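Local coordinates for m3DLH protein (Halieaceae bacterium, PDB 7JKA) that belongs to the dienelactone hydrolase family of alpha/beta-hydrolases and probably cleaves ester bonds in lactones such as dienelactone, at residues G209-S214 and A229-T234; G53-A58 and G81-D86. One frame throughout, in Å; residues are numbered along the deposited sequence. Where two conformers were deposited one is given.

Contact 1: G209-S214 and A229-T234; sequences GNAAHS and AYEPLT
Asn-210 and Glu-231 meet where the loop after strand 203-208 passes the start of helix 232-250. CB of Asn-210 lies 3.2 Å from OE2 of Glu-231, and ND2 of Asn-210 adds a weak, 3.4 Å hydrogen bond to the same OE2, the amide and carboxylate planes standing 77° apart. The carboxylate illustrates N-capping by glutamate: the chain bends at chi2 (-61°), which sets CD; from there OE1 accepts from Leu-233 N at 3.1 Å. OE2 takes both Thr-234 N and, at 2.6 Å, Thr-234 OG1, the two donors coming from the same face of the carboxylate plane. Beside this group, Ala-211 CB rests 3.6 Å from Thr-234 OG1. At the far end of the contact Ala-229 joins the segments through its backbone: its N donates to His-213 O at 3.1 Å, while a water accepting from Ala-212 N donates to Ala-229 O at 2.7 Å. ND1 of His-213 is hydrogen-bonded to Asp-181 and its side chain touches Cys-132, consistent with the Cys-His-Asp triad of dienelactone hydrolases. An alanine in place of Glu-231 would probably leave Leu-233 N, Thr-234 N and Thr-234 OG1 without their acceptor and open a gap against Asn-210 CB. Chemically, the positive end of the helix dipole and four donors, one of them weak, are likely to stabilise a charged carboxylate, so that one residue both caps the helix and meets the loop that carries the probable catalytic histidine.

Contact 2: G53-A58 and G81-D86; sequences GLNDHA and GRLIDD
Arg-82 O accepts a hydrogen bond from a water at 2.8 Å, and that water in turn accepts from Leu-54 N, spanning the gap between donor and acceptor. It helps join the loop after strand 42-48, at the start of helix 56-67, to the loop after strand 71-74 in the alpha/beta-hydrolase fold. A second water gives its hydrogens to Leu-54 O, at 2.9 Å, and to Gly-81 O, two carbonyl oxygens that cannot bond each other. Gly-53 sits closest to the other backbone, its CA 4.9 Å from Leu-83 CA. Its backbone angles (phi 115°) would press a beta carbon against the preceding carbonyl, and the same carbon would collide with Arg-82 O, so the absence of a side chain lets the loops approach. Leu-83 supplies the apolar part: in the conformer given, one of two deposited, CD1 lies 3.6 Å from Asn-55 CB and near Gly-53 O, a placement that is provisional for that reason. OD1 of Asn-55 serves its own segment. Its CG occupies the crowded position between backbone N and carbonyl carbon (chi1 55°), and OD1 caps helix 56-67 by accepting from Ala-58 N at 3.2 Å. Close by, Ile-84 and Phe-52 share a backbone hydrogen bond, and Arg-82 turns to a salt bridge with Asp-80. Bridged by water at a partly exposed edge, with Leu-83 in two conformers, the contact is probably less rigid than one paired directly.

Overall arrangement
Contact 2 closes before contact 1 opens along the chain, and their centres lie 21 Å apart, with nearest atoms about 6 Å apart and not touching. Both belong to the alpha/beta-hydrolase fold and use loops that follow parallel strands of one sheet: 42-48 and 71-74 for contact 2, 203-208 for contact 1. Each also includes the start of a helix, 56-67 or 232-250, capped by the residue just before it. Neighbouring bonds link the two regions: Ser-214 with Glu-50, and His-57 with Thr-216. Both contacts join loops on the side of the sheet where this fold places its active site, with the probable catalytic histidine in contact 1.

Contact 1: G209-S214 and A229-T234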
ATOM      1  N   GLY A 209     -12.837   8.647  13.014  1.00 16.34           N
ATOM      2  CA  GLY A 209     -13.050  10.024  13.393  1.00 17.06           C
ATOM      3  C   GLY A 209     -11.861  10.689  14.050  1.00 23.19           C
ATOM      4  O   GLY A 209     -11.656  11.896  13.897  1.00 25.83           O
ATOM      5  N   ASN A 210     -11.061   9.930  14.784  1.00 19.03           N
ATOM      6  CA  ASN A 210      -9.985  10.560  15.544  1.00 37.39           C
ATOM      7  C   ASN A 210      -8.893  11.152  14.651  1.00 27.44           C
ATOM      8  O   ASN A 210      -8.122  11.996  15.106  1.00 23.88           O
ATOM      9  CB  ASN A 210      -9.330   9.540  16.485  1.00 32.36           C
ATOM     10  CG  ASN A 210     -10.241   9.080  17.613  1.00 46.41           C
ATOM     11  OD1 ASN A 210     -11.188   9.768  18.015  1.00 35.43           O
ATOM     12  ND2 ASN A 210      -9.934   7.898  18.147  1.00 36.60           N
ATOM     13  N   ALA A 211      -8.817  10.736  13.398  1.00 23.82           N
ATOM     14  CA  ALA A 211      -7.553  10.707  12.679  1.00 21.24           C
ATOM     15  C   ALA A 211      -7.535  11.641  11.476  1.00 20.00           C
ATOM     16  O   ALA A 211      -8.554  11.859  10.813  1.00 21.59           O
ATOM     17  CB  ALA A 211      -7.259   9.296  12.210  1.00 18.60           C
ATOM     18  N   ALA A 212      -6.337  12.144  11.169  1.00 18.79           N
ATOM     19  CA  ALA A 212      -6.128  12.962   9.981  1.00 22.24           C
ATOM     20  C   ALA A 212      -5.194  12.235   9.026  1.00 22.47           C
ATOM     21  O   ALA A 212      -5.196  11.005   8.990  1.00 21.37           O
ATOM     22  CB  ALA A 212      -5.568  14.336  10.361  1.00 28.13           C
ATOM     23  N   HIS A 213      -4.379  12.961   8.267  1.00 20.65           N
ATOM     24  CA  HIS A 213      -3.422  12.294   7.398  1.00 21.53           C
ATOM     25  C   HIS A 213      -2.253  11.736   8.207  1.00 23.89           C
ATOM     26  O   HIS A 213      -1.939  12.213   9.303  1.00 22.50           O
ATOM     27  CB  HIS A 213      -2.903  13.254   6.329  1.00 23.29           C
ATOM     28  CG  HIS A 213      -2.456  12.573   5.072  1.00 24.80           C
ATOM     29  ND1 HIS A 213      -3.336  11.970   4.200  1.00 25.19           N
ATOM     30  CD2 HIS A 213      -1.221  12.408   4.540  1.00 30.84           C
ATOM     31  CE1 HIS A 213      -2.665  11.463   3.182  1.00 25.79           C
ATOM     32  NE2 HIS A 213      -1.381  11.714   3.366  1.00 30.23           N
ATOM     33  N   SER A 214      -1.626  10.692   7.659  1.00 21.18           N
ATOM     34  CA  SER A 214      -0.404  10.104   8.206  1.00 20.44           C
ATOM     35  C   SER A 214      -0.608   9.563   9.620  1.00 20.32           C
ATOM     36  O   SER A 214       0.325   9.558  10.430  1.00 21.59           O
ATOM     37  CB  SER A 214       0.748  11.107   8.171  1.00 24.80           C
ATOM     38  OG  SER A 214       0.995  11.459   6.821  1.00 27.91           O
ATOM     39  N   ALA A 229      -0.776  14.041  11.453  1.00 34.28           N
ATOM     40  CA  ALA A 229      -0.617  13.779  12.876  1.00 33.96           C
ATOM     41  C   ALA A 229      -0.727  12.284  13.135  1.00 30.73           C
ATOM     42  O   ALA A 229      -1.571  11.611  12.541  1.00 28.51           O
ATOM     43  CB  ALA A 229      -1.665  14.532  13.703  1.00 38.55           C
ATOM     44  N   TYR A 230       0.121  11.787  14.035  1.00 30.81           N
ATOM     45  CA  TYR A 230       0.053  10.404  14.493  1.00 28.28           C
ATOM     46  C   TYR A 230      -1.162  10.203  15.390  1.00 27.09           C
ATOM     47  O   TYR A 230      -1.486  11.055  16.223  1.00 28.71           O
ATOM     48  CB  TYR A 230       1.333  10.055  15.259  1.00 29.35           C
ATOM     49  CG  TYR A 230       1.403   8.638  15.799  1.00 29.13           C
ATOM     50  CD1 TYR A 230       1.208   7.550  14.963  1.00 25.05           C
ATOM     51  CD2 TYR A 230       1.724   8.392  17.137  1.00 29.39           C
ATOM     52  CE1 TYR A 230       1.287   6.247  15.443  1.00 24.26           C
ATOM     53  CE2 TYR A 230       1.808   7.099  17.626  1.00 31.50           C
ATOM     54  CZ  TYR A 230       1.593   6.029  16.777  1.00 37.16           C
ATOM     55  OH  TYR A 230       1.684   4.737  17.257  1.00 31.56           O
ATOM     56  N   GLU A 231      -1.844   9.072  15.222  1.00 24.55           N
ATOM     57  CA  GLU A 231      -3.024   8.761  16.029  1.00 23.56           C
ATOM     58  C   GLU A 231      -2.935   7.288  16.408  1.00 21.69           C
ATOM     59  O   GLU A 231      -3.345   6.405  15.645  1.00 19.88           O
ATOM     60  CB  GLU A 231      -4.322   9.100  15.283  1.00 22.95           C
ATOM     61  CG  GLU A 231      -5.480   9.503  16.215  1.00 24.00           C
ATOM     62  CD  GLU A 231      -5.844   8.376  17.171  1.00 26.30           C
ATOM     63  OE1 GLU A 231      -5.177   8.214  18.221  1.00 32.34           O
ATOM     64  OE2 GLU A 231      -6.786   7.636  16.861  1.00 23.86           O
ATOM     65  N   PRO A 232      -2.388   6.983  17.592  1.00 25.29           N
ATOM     66  CA  PRO A 232      -2.072   5.577  17.892  1.00 24.23           C
ATOM     67  C   PRO A 232      -3.303   4.698  17.996  1.00 19.42           C
ATOM     68  O   PRO A 232      -3.225   3.519  17.641  1.00 20.84           O
ATOM     69  CB  PRO A 232      -1.303   5.657  19.223  1.00 29.14           C
ATOM     70  CG  PRO A 232      -1.721   6.937  19.823  1.00 30.08           C
ATOM     71  CD  PRO A 232      -2.007   7.884  18.690  1.00 27.17           C
ATOM     72  N   LEU A 233      -4.440   5.230  18.448  1.00 21.16           N
ATOM     73  CA  LEU A 233      -5.643   4.407  18.529  1.00 20.40           C
ATOM     74  C   LEU A 233      -6.093   3.969  17.142  1.00 19.87           C
ATOM     75  O   LEU A 233      -6.387   2.789  16.905  1.00 19.84           O
ATOM     76  CB  LEU A 233      -6.745   5.186  19.246  1.00 27.65           C
ATOM     77  CG  LEU A 233      -7.928   4.403  19.821  1.00 34.57           C
ATOM     78  CD1 LEU A 233      -7.451   3.172  20.568  1.00 35.62           C
ATOM     79  CD2 LEU A 233      -8.747   5.310  20.742  1.00 31.87           C
ATOM     80  N   THR A 234      -6.150   4.915  16.201  1.00 17.24           N
ATOM     81  CA  THR A 234      -6.526   4.588  14.830  1.00 16.10           C
ATOM     82  C   THR A 234      -5.481   3.706  14.166  1.00 16.64           C
ATOM     83  O   THR A 234      -5.831   2.816  13.379  1.00 14.16           O
ATOM     84  CB  THR A 234      -6.724   5.871  14.019  1.00 17.11           C
ATOM     85  OG1 THR A 234      -7.772   6.655  14.613  1.00 18.09           O
ATOM     86  CG2 THR A 234      -7.094   5.538  12.590  1.00 16.24           C
TER
HETATM   87  O   HOH W   1      -4.213  11.719  12.979  1.00 23.77           O

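Contact 2: G53-A58 and G81-D86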
ATOM      1  N   GLY A  53       9.043   7.607  -0.380  1.00 14.91           N
ATOM      2  CA  GLY A  53       9.728   6.425  -0.864  1.00 15.90           C
ATOM      3  C   GLY A  53       9.942   5.405   0.237  1.00 17.64           C
ATOM      4  O   GLY A  53       9.447   5.537   1.358  1.00 16.34           O
ATOM      5  N   LEU A  54      10.708   4.371  -0.098  0.54 15.20           N
ATOM      6  CA  LEU A  54      10.939   3.275   0.837  0.54 15.54           C
ATOM      7  C   LEU A  54      11.730   3.795   2.030  0.54 15.23           C
ATOM      8  O   LEU A  54      12.935   4.039   1.936  0.54 19.63           O
ATOM      9  CB  LEU A  54      11.664   2.138   0.126  0.54 15.03           C
ATOM     10  CG  LEU A  54      12.060   0.942   0.988  0.54 19.01           C
ATOM     11  CD1 LEU A  54      10.913   0.585   1.903  0.54 14.94           C
ATOM     12  CD2 LEU A  54      12.428  -0.229   0.092  0.54 18.45           C
ATOM     13  N   ASN A  55      11.054   3.978   3.159  1.00 13.57           N
ATOM     14  CA  ASN A  55      11.668   4.559   4.347  1.00 14.26           C
ATOM     15  C   ASN A  55      11.499   3.628   5.546  1.00 15.92           C
ATOM     16  O   ASN A  55      10.933   2.536   5.424  1.00 16.86           O
ATOM     17  CB  ASN A  55      11.071   5.943   4.619  1.00 17.02           C
ATOM     18  CG  ASN A  55       9.551   5.928   4.728  1.00 16.44           C
ATOM     19  OD1 ASN A  55       8.917   4.866   4.829  1.00 15.51           O
ATOM     20  ND2 ASN A  55       8.960   7.126   4.723  1.00 23.12           N
ATOM     21  N   ASP A  56      11.935   4.093   6.721  1.00 18.35           N
ATOM     22  CA  ASP A  56      11.914   3.244   7.911  1.00 15.95           C
ATOM     23  C   ASP A  56      10.501   2.871   8.307  1.00 17.99           C
ATOM     24  O   ASP A  56      10.266   1.763   8.791  1.00 18.15           O
ATOM     25  CB  ASP A  56      12.612   3.934   9.071  1.00 18.97           C
ATOM     26  CG  ASP A  56      14.122   3.845   8.967  1.00 34.71           C
ATOM     27  OD1 ASP A  56      14.600   3.071   8.103  1.00 30.97           O
ATOM     28  OD2 ASP A  56      14.820   4.537   9.735  1.00 36.34           O
ATOM     29  N   HIS A  57       9.549   3.782   8.092  1.00 18.27           N
ATOM     30  CA  HIS A  57       8.151   3.495   8.391  1.00 21.22           C
ATOM     31  C   HIS A  57       7.669   2.279   7.608  1.00 18.84           C
ATOM     32  O   HIS A  57       7.071   1.358   8.172  1.00 16.67           O
ATOM     33  CB  HIS A  57       7.316   4.741   8.081  1.00 16.22           C
ATOM     34  CG  HIS A  57       5.844   4.544   8.208  1.00 19.99           C
ATOM     35  ND1 HIS A  57       5.075   4.050   7.179  1.00 26.16           N
ATOM     36  CD2 HIS A  57       4.994   4.801   9.228  1.00 23.48           C
ATOM     37  CE1 HIS A  57       3.811   3.997   7.566  1.00 26.39           C
ATOM     38  NE2 HIS A  57       3.735   4.447   8.804  1.00 23.31           N
ATOM     39  N   ALA A  58       7.969   2.226   6.308  1.00 14.41           N
ATOM     40  CA  ALA A  58       7.512   1.093   5.505  1.00 15.55           C
ATOM     41  C   ALA A  58       8.245  -0.189   5.873  1.00 15.83           C
ATOM     42  O   ALA A  58       7.645  -1.277   5.880  1.00 15.68           O
ATOM     43  CB  ALA A  58       7.706   1.401   4.026  1.00 17.21           C
ATOM     44  N   GLY A  81      16.202   2.950  -4.740  1.00 18.92           N
ATOM     45  CA  GLY A  81      15.935   3.161  -3.327  1.00 17.18           C
ATOM     46  C   GLY A  81      15.852   4.614  -2.924  1.00 23.12           C
ATOM     47  O   GLY A  81      15.969   4.928  -1.737  1.00 21.56           O
ATOM     48  N   ARG A  82      15.623   5.510  -3.876  1.00 18.94           N
ATOM     49  CA  ARG A  82      15.726   6.936  -3.595  1.00 18.83           C
ATOM     50  C   ARG A  82      14.616   7.372  -2.642  1.00 17.32           C
ATOM     51  O   ARG A  82      13.474   6.897  -2.717  1.00 19.14           O
ATOM     52  CB  ARG A  82      15.682   7.738  -4.902  1.00 24.33           C
ATOM     53  CG  ARG A  82      17.039   7.782  -5.650  1.00 32.76           C
ATOM     54  CD  ARG A  82      17.013   8.573  -7.005  1.00 30.01           C
ATOM     55  NE  ARG A  82      16.160   7.943  -8.032  1.00 34.71           N
ATOM     56  CZ  ARG A  82      16.611   7.098  -8.964  1.00 38.57           C
ATOM     57  NH1 ARG A  82      15.784   6.560  -9.864  1.00 28.28           N
ATOM     58  NH2 ARG A  82      17.901   6.791  -9.003  1.00 38.32           N
ATOM     59  N   LEU A  83      14.955   8.295  -1.741  0.57 22.90           N
ATOM     60  CA  LEU A  83      14.048   8.749  -0.692  0.57 23.06           C
ATOM     61  C   LEU A  83      13.951  10.266  -0.753  0.57 32.11           C
ATOM     62  O   LEU A  83      14.908  10.964  -0.397  0.57 35.30           O
ATOM     63  CB  LEU A  83      14.534   8.276   0.684  0.57 24.75           C
ATOM     64  CG  LEU A  83      13.715   8.582   1.939  0.57 30.58           C
ATOM     65  CD1 LEU A  83      12.334   7.950   1.853  0.57 31.54           C
ATOM     66  CD2 LEU A  83      14.439   8.089   3.175  0.57 33.98           C
ATOM     67  N   ILE A  84      12.798  10.771  -1.196  1.00 22.40           N
ATOM     68  CA  ILE A  84      12.571  12.205  -1.329  1.00 25.78           C
ATOM     69  C   ILE A  84      12.518  12.821   0.063  1.00 28.11           C
ATOM     70  O   ILE A  84      11.702  12.415   0.900  1.00 29.17           O
ATOM     71  CB  ILE A  84      11.280  12.485  -2.115  1.00 27.76           C
ATOM     72  CG1 ILE A  84      11.357  11.879  -3.524  1.00 26.25           C
ATOM     73  CG2 ILE A  84      10.992  13.982  -2.168  1.00 30.04           C
ATOM     74  CD1 ILE A  84      10.110  12.122  -4.383  1.00 26.73           C
ATOM     75  N   ASP A  85      13.422  13.768   0.334  1.00 27.91           N
ATOM     76  CA  ASP A  85      13.402  14.502   1.591  1.00 38.43           C
ATOM     77  C   ASP A  85      13.156  15.987   1.404  1.00 41.54           C
ATOM     78  O   ASP A  85      12.982  16.697   2.398  1.00 44.30           O
ATOM     79  CB  ASP A  85      14.706  14.295   2.390  1.00 34.75           C
ATOM     80  CG  ASP A  85      15.956  14.727   1.632  1.00 51.89           C
ATOM     81  OD1 ASP A  85      15.841  15.313   0.538  1.00 55.29           O
ATOM     82  OD2 ASP A  85      17.070  14.470   2.141  1.00 62.60           O
ATOM     83  N   ASP A  86      13.147  16.475   0.170  1.00 31.67           N
ATOM     84  CA  ASP A  86      12.813  17.861  -0.127  1.00 31.99           C
ATOM     85  C   ASP A  86      11.340  17.880  -0.511  1.00 40.78           C
ATOM     86  O   ASP A  86      10.965  17.363  -1.569  1.00 42.33           O
ATOM     87  CB  ASP A  86      13.701  18.407  -1.244  1.00 43.70           C
ATOM     88  CG  ASP A  86      13.283  19.801  -1.714  1.00 62.92           C
ATOM     89  OD1 ASP A  86      12.614  20.539  -0.952  1.00 60.71           O
ATOM     90  OD2 ASP A  86      13.624  20.155  -2.862  1.00 70.54           O
TER
HETATM   91  O   HOH W   2      11.814   4.679  -2.815  1.00 17.68           O
HETATM   92  O   HOH W   3      15.058   3.086   0.176  1.00 23.29           O